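Local coordinates for Serine/threonine protein kinase (Mycobacterium tuberculosis, PDB 4ESQ), which forms the extracellular sensor domain of the membrane receptor kinase PknH, whose full-length chain probably transfers phosphate from ATP to serine and threonine side chains of proteins, at residues 67-73 / 88-94; 82-86 / 170-174; 99-103 / 160-166; 106-110 / 140-144. One frame throughout, in Å; residues are numbered along the deposited sequence.

In the fold
All four contacts belong to one antiparallel sheet and helix 96-111 packed on it. Interaction 1 pairs strands 69-76 and 84-92. Interaction 2 pairs the start of strand 84-92 with the end of strand 165-173. The centres of interactions 1 and 2 are about 21 Å apart. Interactions 3 and 4 pack successive parts of helix 96-111 on the sheet, with centres about 13 Å apart. The centre of interaction 3 lies about 10 Å from that of interaction 1, and the two touch: Val91 N is 2.8 Å from Val166 O, and Phe93 CE1 is 3.4 Å from Val166 CG2. Ser160 OG and Thr140 OG1, 2.7 Å apart, join interactions 3 and 4. Near interaction 2, the Tyr174 side chain lies about 7 Å from a terbium ion.

Interaction 1. Residues 67-73 / 88-94; sequences YTAINGL and QAVVAFP
Ile70, Ala89 and Val91 put their side chains on one face of two extended, antiparallel neighbouring strands; Gly72 leaves that face bare at its position. Ile70 CG1 lies 3.9 Å from Val91 CG2 and 4.4 Å from Ala89 CB; both Ile70 and Val91 have chi1 at t. Ile70-Val91 and Gly72-Ala89 are the non-hydrogen-bonded pairs. The latter is the tightest, with CA atoms 3.9 Å apart, and Gly72 CA is 3.1 Å from Gln88 O. A CB on Gly72 would crowd that oxygen and Ala89 CB. Tyr67 CB lies 3.5 Å from Val91 CG1 and 4.0 Å from the centroid of the Phe93 ring, over its face, a CH-pi contact. The other face carries Ala69, Asn71, Leu73, Gln88, Val90 and Ala92. The axes of strands 69-73 and 88-92 run at 169°, with a closest approach of 4.6 Å. Ala69-Ala92, Asn71-Val90 and Leu73-Gln88 are hydrogen-bonded pairs. Asn71 N to Val90 O, Val90 N to Asn71 O, Leu73 N to Gln88 O and Ala92 N to Ala69 O are each 2.9 Å; Gln88 N to Leu73 O is 3.0 Å. Beyond the strand, Thr68 N donates to Ala92 O at 2.8 Å, and Thr68 OG1 adds a weak 3.3 Å bond to Ala92 O. At the other end a water accepts from Gln88 NE2 (3.0 Å) and gives a weak bond to Leu73 O (3.1 Å). Gln88 OE1 bonds Leu15 N. This is a beta hairpin ladder within the antiparallel sheet of the PknH-like extracellular domain.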
# COMPACT_ATOMS: atom_id res chain seq x y z
N TYR A 67 14.34 -6.38 4.03
CA TYR A 67 13.16 -6.63 4.84
C TYR A 67 13.23 -8.05 5.41
O TYR A 67 13.80 -8.95 4.80
CB TYR A 67 11.88 -6.45 4.02
CG TYR A 67 11.53 -7.62 3.14
CD1 TYR A 67 12.04 -7.72 1.85
CD2 TYR A 67 10.68 -8.63 3.58
CE1 TYR A 67 11.73 -8.80 1.03
CE2 TYR A 67 10.35 -9.71 2.77
CZ TYR A 67 10.89 -9.79 1.50
OH TYR A 67 10.58 -10.85 0.67
N THR A 68 12.64 -8.25 6.58
CA THR A 68 12.70 -9.55 7.23
C THR A 68 11.36 -10.27 7.25
O THR A 68 11.30 -11.51 7.33
CB THR A 68 13.25 -9.42 8.65
OG1 THR A 68 12.40 -8.55 9.41
CG2 THR A 68 14.65 -8.83 8.61
N ALA A 69 10.27 -9.51 7.18
CA ALA A 69 8.94 -10.10 7.26
C ALA A 69 7.89 -9.12 6.76
O ALA A 69 8.09 -7.92 6.80
CB ALA A 69 8.63 -10.52 8.70
N ILE A 70 6.79 -9.66 6.26
CA ILE A 70 5.66 -8.84 5.81
C ILE A 70 4.36 -9.45 6.30
O ILE A 70 4.20 -10.68 6.31
CB ILE A 70 5.67 -8.68 4.25
CG1 ILE A 70 4.44 -7.92 3.73
CG2 ILE A 70 5.80 -10.04 3.57
CD1 ILE A 70 3.22 -8.81 3.39
N ASN A 71 3.43 -8.61 6.74
CA ASN A 71 2.10 -9.07 7.10
C ASN A 71 1.06 -8.14 6.51
O ASN A 71 1.13 -6.92 6.68
CB ASN A 71 1.94 -9.18 8.62
CG ASN A 71 0.75 -10.05 9.03
OD1 ASN A 71 -0.36 -9.57 9.23
ND2 ASN A 71 1.00 -11.36 9.17
N GLY A 72 0.09 -8.71 5.81
CA GLY A 72 -0.92 -7.89 5.16
C GLY A 72 -2.31 -8.50 5.11
O GLY A 72 -2.49 -9.68 5.43
N LEU A 73 -3.27 -7.70 4.67
CA LEU A 73 -4.66 -8.13 4.50
C LEU A 73 -5.30 -7.39 3.34
O LEU A 73 -5.09 -6.19 3.16
CB LEU A 73 -5.47 -7.84 5.76
CG LEU A 73 -5.32 -8.74 6.98
CD1 LEU A 73 -6.10 -8.14 8.16
CD2 LEU A 73 -5.80 -10.17 6.68
N GLN A 88 -3.67 -3.57 2.90
CA GLN A 88 -2.83 -2.95 3.92
C GLN A 88 -1.75 -3.93 4.33
O GLN A 88 -2.02 -5.11 4.53
CB GLN A 88 -3.66 -2.55 5.15
CG GLN A 88 -4.62 -3.62 5.63
CD GLN A 88 -5.14 -3.35 7.04
OE1 GLN A 88 -4.56 -2.59 7.80
NE2 GLN A 88 -6.23 -4.02 7.39
N ALA A 89 -0.52 -3.44 4.43
CA ALA A 89 0.59 -4.29 4.81
C ALA A 89 1.60 -3.54 5.65
O ALA A 89 1.77 -2.32 5.50
CB ALA A 89 1.27 -4.84 3.57
N VAL A 90 2.27 -4.28 6.53
CA VAL A 90 3.40 -3.76 7.28
C VAL A 90 4.61 -4.65 7.03
O VAL A 90 4.50 -5.88 6.93
CB VAL A 90 3.10 -3.67 8.78
CG1 VAL A 90 2.18 -2.48 9.04
CG2 VAL A 90 2.47 -4.97 9.27
N VAL A 91 5.77 -4.02 6.93
CA VAL A 91 6.97 -4.74 6.56
C VAL A 91 8.05 -4.43 7.59
O VAL A 91 8.35 -3.26 7.84
CB VAL A 91 7.46 -4.33 5.15
CG1 VAL A 91 8.71 -5.12 4.78
CG2 VAL A 91 6.34 -4.55 4.11
N ALA A 92 8.61 -5.47 8.19
CA ALA A 92 9.65 -5.30 9.21
C ALA A 92 11.02 -5.29 8.56
O ALA A 92 11.28 -6.03 7.62
CB ALA A 92 9.58 -6.41 10.24
N PHE A 93 11.89 -4.43 9.09
CA PHE A 93 13.29 -4.36 8.69
C PHE A 93 14.12 -4.51 9.96
O PHE A 93 13.61 -4.36 11.05
CB PHE A 93 13.58 -3.01 8.04
CG PHE A 93 12.99 -2.88 6.66
CD1 PHE A 93 11.65 -2.55 6.49
CD2 PHE A 93 13.78 -3.07 5.55
CE1 PHE A 93 11.11 -2.42 5.22
CE2 PHE A 93 13.25 -2.95 4.27
CZ PHE A 93 11.91 -2.62 4.11
N PRO A 94 15.42 -4.82 9.80
CA PRO A 94 16.25 -5.02 10.99
C PRO A 94 16.42 -3.74 11.81
O PRO A 94 16.52 -3.80 13.03
CB PRO A 94 17.60 -5.45 10.41
CG PRO A 94 17.28 -5.99 9.06
CD PRO A 94 16.10 -5.21 8.56
O HOH W 1 -7.40 -4.98 4.75

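Interaction 2. Residues 82-86 / 170-174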
# COMPACT_ATOMS: atom_id res chain seq x y z
N TYR A 82 -17.55 -5.06 -5.68
CA TYR A 82 -17.40 -4.34 -4.41
C TYR A 82 -17.18 -2.85 -4.64
O TYR A 82 -16.55 -2.45 -5.62
CB TYR A 82 -16.20 -4.90 -3.64
CG TYR A 82 -15.00 -5.18 -4.51
CD1 TYR A 82 -14.09 -4.18 -4.83
CD2 TYR A 82 -14.78 -6.46 -5.02
CE1 TYR A 82 -12.99 -4.44 -5.63
CE2 TYR A 82 -13.68 -6.73 -5.82
CZ TYR A 82 -12.79 -5.72 -6.12
OH TYR A 82 -11.71 -6.00 -6.92
N GLU A 83 -17.71 -2.03 -3.73
CA GLU A 83 -17.53 -0.58 -3.82
C GLU A 83 -16.18 -0.11 -3.30
O GLU A 83 -15.70 0.96 -3.67
CB GLU A 83 -18.65 0.15 -3.05
CG GLU A 83 -20.04 -0.01 -3.66
CD GLU A 83 -20.23 0.79 -4.94
OE1 GLU A 83 -19.64 1.89 -5.06
OE2 GLU A 83 -20.96 0.31 -5.83
N HIS A 84 -15.56 -0.92 -2.43
CA HIS A 84 -14.31 -0.52 -1.77
C HIS A 84 -13.34 -1.70 -1.70
O HIS A 84 -13.76 -2.85 -1.60
CB HIS A 84 -14.60 -0.05 -0.35
CG HIS A 84 -15.63 1.03 -0.27
ND1 HIS A 84 -16.94 0.79 0.09
CD2 HIS A 84 -15.55 2.36 -0.51
CE1 HIS A 84 -17.62 1.92 0.08
NE2 HIS A 84 -16.80 2.89 -0.29
N TRP A 85 -12.05 -1.41 -1.74
CA TRP A 85 -11.04 -2.46 -1.71
C TRP A 85 -9.79 -1.91 -1.04
O TRP A 85 -9.33 -0.83 -1.40
CB TRP A 85 -10.71 -2.88 -3.15
CG TRP A 85 -9.81 -4.07 -3.31
CD1 TRP A 85 -10.19 -5.38 -3.45
CD2 TRP A 85 -8.38 -4.05 -3.41
NE1 TRP A 85 -9.07 -6.18 -3.61
CE2 TRP A 85 -7.96 -5.39 -3.59
CE3 TRP A 85 -7.42 -3.04 -3.35
CZ2 TRP A 85 -6.60 -5.73 -3.71
CZ3 TRP A 85 -6.08 -3.39 -3.48
CH2 TRP A 85 -5.69 -4.72 -3.65
N VAL A 86 -9.26 -2.63 -0.05
CA VAL A 86 -8.08 -2.15 0.67
C VAL A 86 -7.05 -3.25 0.77
O VAL A 86 -7.38 -4.38 1.13
CB VAL A 86 -8.44 -1.68 2.09
CG1 VAL A 86 -7.18 -1.56 2.97
CG2 VAL A 86 -9.23 -0.37 2.03
N ASN A 170 -2.79 0.36 -0.11
CA ASN A 170 -3.50 0.70 -1.34
C ASN A 170 -4.97 0.69 -1.02
O ASN A 170 -5.50 -0.32 -0.52
CB ASN A 170 -3.18 -0.33 -2.44
CG ASN A 170 -3.49 0.18 -3.84
OD1 ASN A 170 -3.68 1.38 -4.05
ND2 ASN A 170 -3.50 -0.72 -4.81
N ALA A 171 -5.64 1.82 -1.24
CA ALA A 171 -7.07 1.92 -0.93
C ALA A 171 -7.81 2.39 -2.18
O ALA A 171 -7.48 3.44 -2.73
CB ALA A 171 -7.30 2.88 0.24
N CYS A 172 -8.81 1.63 -2.60
CA CYS A 172 -9.47 1.86 -3.88
C CYS A 172 -10.98 1.98 -3.77
O CYS A 172 -11.60 1.36 -2.91
CB CYS A 172 -9.14 0.72 -4.86
SG CYS A 172 -7.36 0.33 -5.03
N GLY A 173 -11.57 2.77 -4.65
CA GLY A 173 -13.00 2.99 -4.63
C GLY A 173 -13.39 4.06 -5.63
O GLY A 173 -12.57 4.49 -6.44
N TYR A 174 -14.65 4.49 -5.58
CA TYR A 174 -15.12 5.52 -6.51
C TYR A 174 -15.01 6.94 -5.92
O TYR A 174 -15.14 7.92 -6.66
CB TYR A 174 -16.57 5.27 -6.90
CG TYR A 174 -16.77 4.05 -7.76
CD1 TYR A 174 -16.61 4.12 -9.14
CD2 TYR A 174 -17.14 2.83 -7.20
CE1 TYR A 174 -16.79 3.01 -9.94
CE2 TYR A 174 -17.33 1.71 -8.00
CZ TYR A 174 -17.16 1.81 -9.37
OH TYR A 174 -17.34 0.72 -10.18
O HOH W 2 -16.39 3.49 -3.61
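Asn170 lies within strand 165-173, at the start of segment 170-174. Asn170 O takes a CA-H...O contact from Val86 CA at 3.4 Å, and Asn170 ND2 lies 3.9 Å from Trp85 CZ3. Ala171 and Val86 form a non-hydrogen-bonded pair, CA atoms 4.5 Å apart. Ala171 CB and Val86 CG2 meet at 4.2 Å. Cys172 carries the backbone bonds of the contact. Cys172 N donates to Trp85 O at 2.8 Å, and Cys172 O accepts from Trp85 N at 3.0 Å. On the face they share, Cys172 SG sits 3.8 Å from Trp85 CE3, an oblique sulfur-aromatic contact. Gly173 CA makes a CA-H...O contact with Glu83 O at 3.5 Å. At Tyr174 a water bridges the segments, accepting from Tyr174 N at 2.8 Å and donating to Glu83 O at 2.6 Å. Tyr174 CD2 comes within 3.4 Å of Glu83 OE1. Nearby, Tyr82 O hydrogen-bonds a bound buffer molecule, probably from the crystallisation liquor. The axes of strands 84-86 and 170-173 run antiparallel at 172°, with a closest approach of 4.8 Å. This is an antiparallel pairing of two inner strands of the sheet, locked to strand 154-162 by the Cys155-Cys172 disulfide. Strand 84-92 lies between strands 69-76 and 165-173. Trp85 packs on Ile74 and Ser76 of strand 69-76, while His84 and Val86 meet Met24 of helix 17-24.

Interaction 3. Residues 99-103 / 160-166; sequences ARAFV and SVANNVV
One side of helix 99-103 lies on the tip of a beta hairpin. Its axis runs 169° to strand 160-162, at a closest approach of 8.3 Å. Ala99 CB is a small bump in a hollow lined by Val161 CG2 at 3.7 Å, Asn164 C at 3.8 Å and Val166 CG2 at 4.0 Å. One turn on, Val103 (chi1 t) sets CG2 in the groove between the side chains of Val161 (chi1 p) and Val166 (chi1 t), 3.8 Å from Val161 CB and 4.0 Å from Val166 CG2. Val166 CG2 in turn reaches Ala99 O at 3.5 Å and Phe102 CD2 at 4.1 Å. This is helix-on-sheet packing: helix 96-111 lies on the face bearing Val161 and Val166, and Ser160 and Ala162 point away to helix 179-192. The strands join through a type II' turn, Ala162 to Val165, with Asn163 at phi/psi 54/-133 and Asn164 at -98/20. Ala162 N bonds Val165 O (3.0 Å) and Val165 N bonds Ala162 O (2.9 Å). Arg100 lies along the exposed edge of the contact. One face of its guanidinium covers Val161 CG1, and Arg100 NE is 3.9 Å from Val161 CG2. A water accepts from Arg100 NE at 2.7 Å and donates to Asn163 O at 2.8 Å.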
# COMPACT_ATOMS: atom_id res chain seq x y z
N ALA A 99 14.51 0.62 7.07
CA ALA A 99 13.11 0.95 6.80
C ALA A 99 13.00 2.33 6.14
O ALA A 99 12.30 2.50 5.14
CB ALA A 99 12.29 0.91 8.09
N ARG A 100 13.68 3.32 6.71
CA ARG A 100 13.63 4.67 6.15
C ARG A 100 14.23 4.73 4.74
O ARG A 100 13.71 5.43 3.86
CB ARG A 100 14.35 5.65 7.07
CG ARG A 100 13.78 5.65 8.47
CD ARG A 100 13.21 6.99 8.86
NE ARG A 100 12.21 6.84 9.91
CZ ARG A 100 11.32 7.77 10.24
NH1 ARG A 100 10.44 7.53 11.20
NH2 ARG A 100 11.30 8.93 9.59
N ALA A 101 15.32 4.01 4.52
CA ALA A 101 15.97 4.01 3.22
C ALA A 101 15.02 3.50 2.15
O ALA A 101 15.01 3.99 1.02
CB ALA A 101 17.24 3.17 3.26
N PHE A 102 14.20 2.50 2.50
CA PHE A 102 13.26 1.95 1.53
C PHE A 102 12.18 2.96 1.15
O PHE A 102 11.79 3.06 -0.01
CB PHE A 102 12.62 0.64 2.00
CG PHE A 102 11.55 0.15 1.07
CD1 PHE A 102 11.88 -0.42 -0.15
CD2 PHE A 102 10.21 0.30 1.38
CE1 PHE A 102 10.90 -0.85 -1.04
CE2 PHE A 102 9.22 -0.12 0.52
CZ PHE A 102 9.56 -0.70 -0.70
N VAL A 103 11.68 3.71 2.13
CA VAL A 103 10.68 4.73 1.84
C VAL A 103 11.29 5.85 1.01
O VAL A 103 10.64 6.38 0.11
CB VAL A 103 10.03 5.29 3.13
CG1 VAL A 103 8.97 6.34 2.78
CG2 VAL A 103 9.40 4.17 3.93
N SER A 160 4.45 4.85 4.61
CA SER A 160 5.09 5.58 5.69
C SER A 160 6.04 4.64 6.42
O SER A 160 6.15 3.45 6.09
CB SER A 160 4.05 6.17 6.64
OG SER A 160 4.61 7.24 7.42
N VAL A 161 6.72 5.17 7.43
CA VAL A 161 7.63 4.38 8.22
C VAL A 161 7.58 4.89 9.65
O VAL A 161 7.47 6.10 9.88
CB VAL A 161 9.07 4.45 7.68
CG1 VAL A 161 9.44 5.89 7.34
CG2 VAL A 161 10.06 3.85 8.68
N ALA A 162 7.61 3.96 10.59
CA ALA A 162 7.75 4.29 12.00
C ALA A 162 8.60 3.18 12.61
O ALA A 162 8.40 2.01 12.30
CB ALA A 162 6.40 4.35 12.67
N ASN A 163 9.56 3.55 13.45
CA ASN A 163 10.48 2.56 13.99
C ASN A 163 11.10 1.79 12.83
O ASN A 163 11.55 2.40 11.86
CB ASN A 163 9.76 1.62 14.97
CG ASN A 163 10.68 1.03 16.02
OD1 ASN A 163 11.90 0.97 15.82
ND2 ASN A 163 10.11 0.57 17.13
N ASN A 164 11.13 0.46 12.92
CA ASN A 164 11.71 -0.38 11.87
C ASN A 164 10.66 -0.94 10.92
O ASN A 164 10.91 -1.93 10.23
CB ASN A 164 12.47 -1.56 12.50
CG ASN A 164 11.56 -2.44 13.33
OD1 ASN A 164 10.76 -1.94 14.12
ND2 ASN A 164 11.67 -3.75 13.15
N VAL A 165 9.49 -0.31 10.88
CA VAL A 165 8.37 -0.87 10.13
C VAL A 165 7.93 0.07 9.01
O VAL A 165 7.68 1.24 9.25
CB VAL A 165 7.16 -1.14 11.04
CG1 VAL A 165 5.95 -1.65 10.23
CG2 VAL A 165 7.53 -2.13 12.13
N VAL A 166 7.84 -0.47 7.80
CA VAL A 166 7.26 0.26 6.68
C VAL A 166 5.78 -0.07 6.54
O VAL A 166 5.38 -1.23 6.62
CB VAL A 166 7.99 -0.06 5.36
CG1 VAL A 166 7.20 0.52 4.17
CG2 VAL A 166 9.42 0.49 5.40
O HOH W 3 12.04 5.13 11.94

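Interaction 4. Residues 106-110 / 140-144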
# COMPACT_ATOMS: atom_id res chain seq x y z
N SER A 106 11.42 4.57 -2.41
CA SER A 106 10.07 4.60 -2.96
C SER A 106 9.69 6.01 -3.41
O SER A 106 9.12 6.19 -4.48
CB SER A 106 9.06 4.06 -1.95
OG SER A 106 9.31 2.70 -1.68
N ALA A 107 10.01 7.00 -2.59
CA ALA A 107 9.73 8.38 -2.95
C ALA A 107 10.41 8.75 -4.29
O ALA A 107 9.79 9.40 -5.14
CB ALA A 107 10.14 9.33 -1.84
N ASP A 108 11.67 8.34 -4.48
CA ASP A 108 12.34 8.59 -5.76
C ASP A 108 11.61 7.97 -6.93
O ASP A 108 11.45 8.59 -7.98
CB ASP A 108 13.78 8.07 -5.79
CG ASP A 108 14.32 7.94 -7.24
OD1 ASP A 108 14.70 8.97 -7.84
OD2 ASP A 108 14.34 6.81 -7.79
N LYS A 109 11.19 6.72 -6.77
CA LYS A 109 10.53 6.02 -7.86
C LYS A 109 9.16 6.63 -8.13
O LYS A 109 8.79 6.84 -9.28
CB LYS A 109 10.42 4.52 -7.58
CG LYS A 109 11.79 3.82 -7.54
CD LYS A 109 11.66 2.33 -7.28
CE LYS A 109 12.99 1.62 -7.49
NZ LYS A 109 12.88 0.15 -7.25
N TRP A 110 8.39 6.92 -7.07
CA TRP A 110 7.04 7.42 -7.30
C TRP A 110 7.05 8.77 -8.00
O TRP A 110 6.15 9.09 -8.78
CB TRP A 110 6.24 7.52 -6.00
CG TRP A 110 5.94 6.22 -5.31
CD1 TRP A 110 6.52 5.00 -5.53
CD2 TRP A 110 4.98 6.02 -4.26
NE1 TRP A 110 5.98 4.05 -4.68
CE2 TRP A 110 5.03 4.65 -3.90
CE3 TRP A 110 4.06 6.86 -3.61
CZ2 TRP A 110 4.21 4.11 -2.90
CZ3 TRP A 110 3.25 6.32 -2.62
CH2 TRP A 110 3.34 4.96 -2.27
N THR A 140 5.87 10.37 5.12
CA THR A 140 4.80 9.69 4.40
C THR A 140 4.74 10.17 2.96
O THR A 140 4.92 11.35 2.68
CB THR A 140 3.42 9.94 5.06
OG1 THR A 140 3.43 9.47 6.41
CG2 THR A 140 2.30 9.23 4.29
N ILE A 141 4.50 9.24 2.04
CA ILE A 141 4.22 9.61 0.66
C ILE A 141 2.86 9.02 0.24
O ILE A 141 2.50 7.92 0.65
CB ILE A 141 5.32 9.12 -0.30
CG1 ILE A 141 5.54 7.62 -0.13
CG2 ILE A 141 6.62 9.91 -0.10
CD1 ILE A 141 6.57 7.03 -1.08
N THR A 142 2.13 9.76 -0.59
CA THR A 142 0.88 9.25 -1.14
C THR A 142 0.78 9.64 -2.61
O THR A 142 1.38 10.62 -3.05
CB THR A 142 -0.38 9.80 -0.42
OG1 THR A 142 -0.46 11.22 -0.61
CG2 THR A 142 -0.34 9.48 1.08
N VAL A 143 0.01 8.87 -3.36
CA VAL A 143 -0.29 9.22 -4.74
C VAL A 143 -1.58 8.55 -5.13
O VAL A 143 -1.85 7.42 -4.72
CB VAL A 143 0.87 8.83 -5.72
CG1 VAL A 143 1.02 7.32 -5.80
CG2 VAL A 143 0.62 9.43 -7.11
N ILE A 144 -2.40 9.26 -5.91
CA ILE A 144 -3.65 8.70 -6.41
C ILE A 144 -3.49 8.27 -7.86
O ILE A 144 -2.95 9.01 -8.68
CB ILE A 144 -4.80 9.72 -6.26
CG1 ILE A 144 -5.12 9.93 -4.78
CG2 ILE A 144 -6.04 9.24 -6.98
CD1 ILE A 144 -6.05 11.08 -4.54
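Apolar packing makes this buried contact; no hydrogen bond crosses it. The main interaction is CH-pi: Ile141 CD1 stands over the six-membered ring of Trp110, 3.6 Å from its centroid and 13° off the ring normal. Trp110, with chi1 near -66°, sends its indole from the helix to the strand. Other apolar contacts flank it. Trp110 CE3 is 3.8 Å from Val143 CG1, and Ala107 CB is 4.0 Å from Ile141 CG2. Ser106 CB touches Ile141 CD1 at 4.0 Å. At the ring edge, Trp110 CZ3 is 4.0 Å from Thr142 CA. Within the helix, Trp110 N donates to Ser106 O at 2.8 Å, and Ser106 OG bonds Phe102 O. The axes of helix 106-110 and strand 141-144 run at 26°, with a closest approach of 9.6 Å. This is helix-on-sheet packing, with helix 96-111 lying on one face of the antiparallel sheet. Strand 141-147 lies between strands 125-131 and 154-162. Ile141 and Val143 face helix 96-111, Thr142 points away from it, and Trp110 also reaches Arg157 of strand 154-162.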